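PDB 4DAM: single-stranded DNA-binding protein 1 from Streptomyces coelicolor, which probably binds single-stranded DNA as a homotetramer, this chain holding the OB-fold domain of a longer protein. Local coordinates for residues Met13-Ile18 with Gln90-Val95; Val24-Val29 with Arg40-Val45; Gly36-Phe41 with Trp68-Leu73. The protein carries 1 engineered substitution. All coordinates share one frame; numbering follows the deposited sequence.

Contact 1 of 3, residues Met13-Ile18 with Gln90-Val95. Engineered in segment 13-18: Ile16 (natural residue Thr).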
# COMPACT_ATOMS: atom_id res chain seq x y z
N MET A 13 11.14 5.82 9.91
CA MET A 13 9.72 5.82 10.07
C MET A 13 9.01 6.79 9.08
O MET A 13 9.54 7.78 8.53
CB MET A 13 9.29 6.03 11.57
CG MET A 13 9.30 7.43 12.14
SD MET A 13 9.01 7.45 13.93
CE MET A 13 8.68 9.18 14.23
N ASN A 14 7.79 6.41 8.85
CA ASN A 14 6.85 7.18 8.08
C ASN A 14 7.25 7.44 6.63
O ASN A 14 7.00 8.51 6.08
CB ASN A 14 6.54 8.48 8.78
CG ASN A 14 5.21 9.02 8.40
OD1 ASN A 14 5.04 10.22 8.29
ND2 ASN A 14 4.25 8.12 8.15
N GLU A 15 7.89 6.46 6.03
CA GLU A 15 8.09 6.46 4.60
C GLU A 15 6.76 6.01 4.00
O GLU A 15 5.98 5.29 4.62
CB GLU A 15 9.20 5.48 4.22
CG GLU A 15 10.55 5.90 4.72
CD GLU A 15 11.29 6.78 3.74
OE1 GLU A 15 10.67 7.37 2.83
OE2 GLU A 15 12.53 6.88 3.89
N ILE A 16 6.48 6.48 2.80
CA ILE A 16 5.28 6.09 2.11
C ILE A 16 5.67 5.08 1.04
O ILE A 16 6.35 5.42 0.10
CB ILE A 16 4.62 7.33 1.48
CG1 ILE A 16 4.46 8.42 2.56
CG2 ILE A 16 3.27 6.95 0.89
CD1 ILE A 16 4.47 9.88 2.10
N MET A 17 5.27 3.82 1.23
CA MET A 17 5.54 2.77 0.25
C MET A 17 4.44 2.83 -0.80
O MET A 17 3.31 3.28 -0.57
CB MET A 17 5.52 1.38 0.91
CG MET A 17 6.64 1.10 1.89
SD MET A 17 8.26 1.57 1.31
CE MET A 17 8.58 0.55 -0.23
N ILE A 18 4.81 2.45 -2.01
CA ILE A 18 3.87 2.35 -3.10
C ILE A 18 4.21 1.12 -3.92
O ILE A 18 5.38 0.74 -4.03
CB ILE A 18 3.96 3.63 -3.98
CG1 ILE A 18 3.04 3.64 -5.17
CG2 ILE A 18 5.35 3.81 -4.55
CD1 ILE A 18 3.20 4.97 -5.91
N GLN A 90 7.87 -1.76 -6.70
CA GLN A 90 7.62 -1.45 -5.29
C GLN A 90 8.72 -0.54 -4.80
O GLN A 90 9.89 -0.79 -5.04
CB GLN A 90 7.60 -2.70 -4.44
CG GLN A 90 7.05 -2.45 -3.05
CD GLN A 90 7.60 -3.41 -2.00
OE1 GLN A 90 6.91 -3.71 -1.02
NE2 GLN A 90 8.82 -3.92 -2.21
N GLY A 91 8.36 0.53 -4.10
CA GLY A 91 9.39 1.37 -3.53
C GLY A 91 8.83 2.53 -2.76
O GLY A 91 7.64 2.59 -2.49
N ARG A 92 9.70 3.46 -2.40
CA ARG A 92 9.32 4.59 -1.58
C ARG A 92 8.94 5.78 -2.44
O ARG A 92 9.69 6.18 -3.34
CB ARG A 92 10.48 4.97 -0.66
CG ARG A 92 10.77 3.89 0.34
CD ARG A 92 11.83 4.20 1.35
NE ARG A 92 13.11 3.60 1.00
CZ ARG A 92 13.44 2.32 1.22
NH1 ARG A 92 12.60 1.46 1.80
NH2 ARG A 92 14.64 1.91 0.86
N LEU A 93 7.78 6.36 -2.16
CA LEU A 93 7.28 7.50 -2.91
C LEU A 93 7.89 8.80 -2.40
O LEU A 93 7.86 9.06 -1.20
CB LEU A 93 5.76 7.58 -2.78
CG LEU A 93 5.02 8.75 -3.46
CD1 LEU A 93 5.12 8.66 -4.98
CD2 LEU A 93 3.57 8.85 -3.01
N LYS A 94 8.41 9.60 -3.33
CA LYS A 94 8.90 10.95 -3.02
C LYS A 94 8.24 11.96 -3.94
O LYS A 94 8.45 11.93 -5.15
CB LYS A 94 10.42 10.99 -3.12
CG LYS A 94 11.17 9.96 -2.27
CD LYS A 94 11.10 10.29 -0.80
CE LYS A 94 11.47 9.15 0.17
NZ LYS A 94 11.49 9.64 1.59
N VAL A 95 7.42 12.84 -3.35
CA VAL A 95 6.72 13.91 -4.08
C VAL A 95 7.64 15.12 -4.03
O VAL A 95 8.05 15.54 -2.96
CB VAL A 95 5.37 14.30 -3.41
CG1 VAL A 95 4.72 15.52 -4.10
CG2 VAL A 95 4.44 13.10 -3.36
O HOH W 1 8.35 7.93 1.26

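Contact 2 of 3, residues Val24-Val29 with Arg40-Val45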
# COMPACT_ATOMS: atom_id res chain seq x y z
N VAL A 24 7.06 0.78 -18.76
CA VAL A 24 8.25 1.59 -18.98
C VAL A 24 7.96 2.57 -20.12
O VAL A 24 7.60 2.16 -21.24
CB VAL A 24 9.48 0.73 -19.26
CG1 VAL A 24 10.69 1.64 -19.57
CG2 VAL A 24 9.76 -0.26 -18.11
N ALA A 25 8.09 3.87 -19.85
CA ALA A 25 7.64 4.90 -20.78
C ALA A 25 8.78 5.62 -21.50
O ALA A 25 8.57 6.28 -22.52
CB ALA A 25 6.74 5.90 -20.05
N THR A 26 9.98 5.50 -20.96
CA THR A 26 11.21 6.04 -21.56
C THR A 26 12.31 5.03 -21.47
O THR A 26 12.31 4.19 -20.55
CB THR A 26 11.69 7.35 -20.86
OG1 THR A 26 12.03 7.10 -19.47
CG2 THR A 26 10.63 8.46 -21.00
N THR A 27 13.28 5.11 -22.38
CA THR A 27 14.42 4.21 -22.32
C THR A 27 15.20 4.49 -21.04
O THR A 27 15.53 5.65 -20.75
CB THR A 27 15.35 4.35 -23.53
OG1 THR A 27 14.62 4.09 -24.73
CG2 THR A 27 16.51 3.32 -23.43
N PRO A 28 15.44 3.46 -20.22
CA PRO A 28 16.20 3.68 -19.00
C PRO A 28 17.59 4.24 -19.25
O PRO A 28 18.23 3.95 -20.27
CB PRO A 28 16.28 2.28 -18.36
CG PRO A 28 15.07 1.58 -18.88
CD PRO A 28 14.92 2.08 -20.29
N VAL A 29 18.03 5.05 -18.30
CA VAL A 29 19.34 5.68 -18.33
C VAL A 29 20.17 5.16 -17.18
O VAL A 29 19.76 5.26 -16.02
CB VAL A 29 19.20 7.19 -18.21
CG1 VAL A 29 20.58 7.83 -18.09
CG2 VAL A 29 18.43 7.70 -19.41
N ARG A 40 17.50 5.19 -13.99
CA ARG A 40 16.24 5.90 -13.89
C ARG A 40 15.45 5.66 -15.15
O ARG A 40 16.01 5.51 -16.24
CB ARG A 40 16.42 7.39 -13.65
CG ARG A 40 17.10 8.14 -14.73
CD ARG A 40 16.83 9.62 -14.60
NE ARG A 40 17.73 10.35 -15.47
CZ ARG A 40 17.49 10.68 -16.73
NH1 ARG A 40 16.34 10.38 -17.32
NH2 ARG A 40 18.43 11.33 -17.42
N PHE A 41 14.14 5.60 -14.98
CA PHE A 41 13.22 5.53 -16.12
C PHE A 41 11.87 6.09 -15.72
O PHE A 41 11.51 6.12 -14.55
CB PHE A 41 13.09 4.11 -16.68
CG PHE A 41 12.51 3.12 -15.73
CD1 PHE A 41 11.15 2.84 -15.74
CD2 PHE A 41 13.32 2.44 -14.85
CE1 PHE A 41 10.61 1.91 -14.85
CE2 PHE A 41 12.80 1.51 -13.96
CZ PHE A 41 11.44 1.25 -13.97
N ARG A 42 11.10 6.48 -16.73
CA ARG A 42 9.74 6.94 -16.51
C ARG A 42 8.79 5.76 -16.56
O ARG A 42 8.91 4.89 -17.40
CB ARG A 42 9.37 7.96 -17.57
CG ARG A 42 8.07 8.71 -17.38
CD ARG A 42 8.05 9.82 -18.43
NE ARG A 42 6.90 10.71 -18.39
CZ ARG A 42 6.69 11.66 -17.48
NH1 ARG A 42 7.53 11.85 -16.46
NH2 ARG A 42 5.60 12.40 -17.59
N LEU A 43 7.85 5.74 -15.62
CA LEU A 43 6.84 4.69 -15.51
C LEU A 43 5.46 5.32 -15.69
O LEU A 43 5.12 6.30 -15.02
CB LEU A 43 6.90 4.03 -14.13
CG LEU A 43 5.89 2.90 -13.84
CD1 LEU A 43 6.25 1.64 -14.63
CD2 LEU A 43 5.83 2.61 -12.33
N ALA A 44 4.67 4.74 -16.58
CA ALA A 44 3.28 5.16 -16.82
C ALA A 44 2.32 4.15 -16.23
O ALA A 44 2.32 2.98 -16.62
CB ALA A 44 3.01 5.30 -18.31
N VAL A 45 1.47 4.62 -15.31
CA VAL A 45 0.51 3.76 -14.64
C VAL A 45 -0.90 4.26 -14.95
O VAL A 45 -1.31 5.33 -14.49
CB VAL A 45 0.77 3.77 -13.11
CG1 VAL A 45 -0.24 2.90 -12.36
CG2 VAL A 45 2.21 3.39 -12.78

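Contact 3 of 3, residues Gly36-Phe41 with Trp68-Leu73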
# COMPACT_ATOMS: atom_id res chain seq x y z
N GLY A 36 27.80 4.41 -6.59
CA GLY A 36 27.48 3.13 -7.21
C GLY A 36 26.61 3.26 -8.45
O GLY A 36 26.28 4.37 -8.86
N PRO A 37 26.19 2.13 -9.03
CA PRO A 37 25.32 2.17 -10.20
C PRO A 37 23.96 2.79 -9.93
O PRO A 37 23.42 2.68 -8.82
CB PRO A 37 25.17 0.71 -10.60
CG PRO A 37 25.57 -0.09 -9.43
CD PRO A 37 26.54 0.75 -8.64
N SER A 38 23.42 3.46 -10.93
CA SER A 38 22.11 4.11 -10.81
C SER A 38 21.40 3.95 -12.11
O SER A 38 22.03 4.04 -13.16
CB SER A 38 22.31 5.60 -10.52
OG SER A 38 21.18 6.40 -10.86
N VAL A 39 20.09 3.71 -12.04
CA VAL A 39 19.26 3.73 -13.23
C VAL A 39 18.00 4.50 -12.96
O VAL A 39 17.51 4.53 -11.83
CB VAL A 39 18.91 2.30 -13.63
CG1 VAL A 39 17.86 1.71 -12.69
CG2 VAL A 39 18.51 2.24 -15.10
N ARG A 40 17.50 5.19 -13.99
CA ARG A 40 16.24 5.90 -13.89
C ARG A 40 15.45 5.66 -15.15
O ARG A 40 16.01 5.51 -16.24
CB ARG A 40 16.42 7.39 -13.65
CG ARG A 40 17.10 8.14 -14.73
CD ARG A 40 16.83 9.62 -14.60
NE ARG A 40 17.73 10.35 -15.47
CZ ARG A 40 17.49 10.68 -16.73
NH1 ARG A 40 16.34 10.38 -17.32
NH2 ARG A 40 18.43 11.33 -17.42
N PHE A 41 14.14 5.60 -14.98
CA PHE A 41 13.22 5.53 -16.12
C PHE A 41 11.87 6.09 -15.72
O PHE A 41 11.51 6.12 -14.55
CB PHE A 41 13.09 4.11 -16.68
CG PHE A 41 12.51 3.12 -15.73
CD1 PHE A 41 11.15 2.84 -15.74
CD2 PHE A 41 13.32 2.44 -14.85
CE1 PHE A 41 10.61 1.91 -14.85
CE2 PHE A 41 12.80 1.51 -13.96
CZ PHE A 41 11.44 1.25 -13.97
N TRP A 68 13.71 5.32 -9.74
CA TRP A 68 15.13 5.29 -9.48
C TRP A 68 15.51 3.97 -8.85
O TRP A 68 14.86 3.51 -7.94
CB TRP A 68 15.52 6.39 -8.52
CG TRP A 68 15.24 7.77 -9.01
CD1 TRP A 68 14.07 8.51 -8.90
CD2 TRP A 68 16.17 8.63 -9.75
NE1 TRP A 68 14.21 9.74 -9.48
CE2 TRP A 68 15.46 9.87 -10.01
CE3 TRP A 68 17.48 8.49 -10.17
CZ2 TRP A 68 16.07 10.93 -10.67
CZ3 TRP A 68 18.07 9.57 -10.86
CH2 TRP A 68 17.37 10.74 -11.11
N ALA A 69 16.59 3.38 -9.33
CA ALA A 69 17.14 2.18 -8.75
C ALA A 69 18.64 2.32 -8.55
O ALA A 69 19.31 3.07 -9.27
CB ALA A 69 16.82 0.97 -9.64
N ASN A 70 19.17 1.59 -7.58
CA ASN A 70 20.57 1.59 -7.28
C ASN A 70 21.14 0.18 -7.06
O ASN A 70 20.39 -0.79 -7.02
CB ASN A 70 20.78 2.43 -6.02
CG ASN A 70 20.68 3.89 -6.27
OD1 ASN A 70 21.55 4.45 -6.87
ND2 ASN A 70 19.64 4.51 -5.78
N ARG A 71 22.45 0.08 -6.94
CA ARG A 71 23.11 -1.17 -6.61
C ARG A 71 22.72 -2.31 -7.57
O ARG A 71 22.63 -2.07 -8.80
CB ARG A 71 22.88 -1.51 -5.14
CG ARG A 71 23.43 -0.41 -4.22
CD ARG A 71 24.08 -1.01 -3.00
NE ARG A 71 24.48 -0.01 -2.00
CZ ARG A 71 25.43 0.92 -2.18
NH1 ARG A 71 26.09 1.03 -3.34
NH2 ARG A 71 25.71 1.76 -1.20
N GLN A 72 22.51 -3.52 -7.07
CA GLN A 72 22.29 -4.66 -7.96
C GLN A 72 21.01 -4.51 -8.78
O GLN A 72 20.96 -4.91 -9.94
CB GLN A 72 22.29 -6.00 -7.21
CG GLN A 72 22.44 -7.20 -8.13
CD GLN A 72 23.78 -7.22 -8.86
OE1 GLN A 72 24.84 -7.01 -8.26
NE2 GLN A 72 23.73 -7.45 -10.18
N LEU A 73 19.98 -3.90 -8.19
CA LEU A 73 18.75 -3.65 -8.94
C LEU A 73 19.02 -2.77 -10.16
O LEU A 73 18.49 -3.00 -11.24
CB LEU A 73 17.69 -2.99 -8.06
CG LEU A 73 16.33 -2.68 -8.68
CD1 LEU A 73 15.72 -3.90 -9.33
CD2 LEU A 73 15.40 -2.12 -7.59
O HOH W 2 24.31 2.03 -6.30
O HOH W 3 19.47 5.89 -9.03

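Contact 1 of 3, residues Met13-Ile18 with Gln90-Val95
Glu15 carries CG anti to its carbonyl carbon (chi1 -67°) and bends again at chi2 (-89°), while Lys94, whose CB points away from Met13-Ile18, doubles back through its own bend at chi2 (-72°). Carboxylate and ammonium thus meet obliquely in a salt bridge, Lys94 NZ reaching the syn lone pair of Glu15 OE1 at 2.7 Å. A water lies between Glu15 and the two backbones: it accepts from Ile16 N at 2.8 Å and can donate to Glu15 OE1 or to Leu93 O. The other carboxylate oxygen, OE2, is hydrogen-bonded to Tyr49 of a second subunit. Arg92 contributes mainly its aliphatic part, with CD against the Glu15 carboxylate carbon. It runs alongside Met17, its non-hydrogen-bonded partner, with CG 3.6 Å from Met17 SD. Further bends in Met17 fold CE over the Gly91 carbonyl, 3.2 Å from Gly91 O. Behind this surface the backbones join antiparallel: Ile18 N donates to Gly91 O at 2.9 Å, Gly91 N returns a bond to Ile18 O at 3.0 Å, and Leu93 N reaches O of the engineered Ile16 (naturally threonine) almost straight at 2.8 Å. This pairing of the OB barrel's first and fourth strands puts strand 17-33 along one edge of strand 86-100, whose other edge takes strand 103-112; Ile18 and Leu93 both pack on Phe65 of strand 56-70.

Contact 2 of 3, residues Val24-Val29 with Arg40-Val45
The first beta hairpin of the OB-fold, formed by strands 17-33 and 36-51, is irregular here, because Ala25-Pro28 leaves the regular strand and the pairing resumes two residues out of step. Val24 faces Leu43 as a non-hydrogen-bonded pair before the break, and Val29 faces Arg40 as a hydrogen-bonded pair after it. Polar bonds keep the interruption close to its partner. Ala25 N donates to Arg42 O at 2.8 Å, approaching from above the carbonyl plane (32° out of it). Thr26 then answers with its side chain: chi1 of 62° puts OG1 in the crowded position between its own backbone N and carbonyl carbon, where it accepts from Arg42 N at 3.0 Å, doing the work of a backbone carbonyl. Its CG2 lies against Arg42 CB, and the extended Arg42 chain leads on away from Val24-Val29. Pro28 cannot donate from its nitrogen, and its CA instead makes a CA-H...O contact to Arg40 O at 3.3 Å. That same oxygen receives Val29 N at 2.9 Å, and Arg40 N completes the pair with Val29 O at 3.0 Å. On the inner side, Phe41, with CG also in the crowded position, is held by two neighbours: Pro28 CG packs on Phe41 CB at 3.9 Å, and Val24 crosses it at about a right angle, CG2 lying 4.0 Å from Phe41 CE1. Leu81 covers Pro28 and Phe41 further, and strand 56-70 pairs with the other edge of Arg40-Val45. On the face of Val29 and Arg40 the two side chains run side by side, and Val29 CG2 sits over one face of the Arg40 guanidinium near its rim, 4.0 Å from NH1.

Contact 3 of 3, residues Gly36-Phe41 with Trp68-Leu73
Arg40 and Trp68 point the same way from a non-hydrogen-bonded pair, the arginine chain running across one face of the indole. Arg40 CB sits over that face in a CH-pi contact, 4.0 Å from the centroid of the Trp68 six-membered ring, and Arg40 CD follows at 3.7 Å from Trp68 CH2. The guanidinium does not lie flat on the ring, since the two planes are 62° apart. At the ring edge, in its plane, a water is hydrogen-bonded to Ser38 OG at 2.6 Å and donates to Ala69 O. An alanine in place of Trp68 would remove the indole face under Arg40 CB and CD, and the arginine chain, left with Val29 on its other side, would probably be less well fixed. The opposite face of the sheet holds Val39 and Ala69, whose CG1 and CB are unusually tight at 3.3 Å, Val39 being modelled in two conformers. Their backbones exchange two bonds, Val39 N to Ala69 O at 2.9 Å and Ala69 N to Val39 O at 2.9 Å. Beyond Asn70 the pairing loosens: Arg71 N gives Pro37 O a weak bond at 3.4 Å, and a second water bridges the same two atoms. Arg71, with a positive phi of 54°, turns the chain from strand 56-70 into helix 71-80, the antiparallel hairpin leading into the helix between the third and fourth strands of an OB-fold.

Overall arrangement
Contacts 2 and 3 lie on either edge of strand 36-51 and share Arg40 and Phe41: this strand pairs with 17-33 in contact 2 and with 56-70 in contact 3. Their centres are 13 Å apart, and they touch where Val29 O meets Val39 CG2 at 3.4 Å. Arg40 therefore has Val29 on one side and Trp68 on the other. Contact 1 involves the beginning of strand 17-33 and its other neighbour, strand 86-100. Its centre is about 18 Å from that of contact 2 and 17 Å from that of contact 3, without touching either. Of the three, contact 1 has the most residues within reach of a second subunit; a third subunit is met by Gln90 of contact 1 and by Gln72 and Leu73 of contact 3.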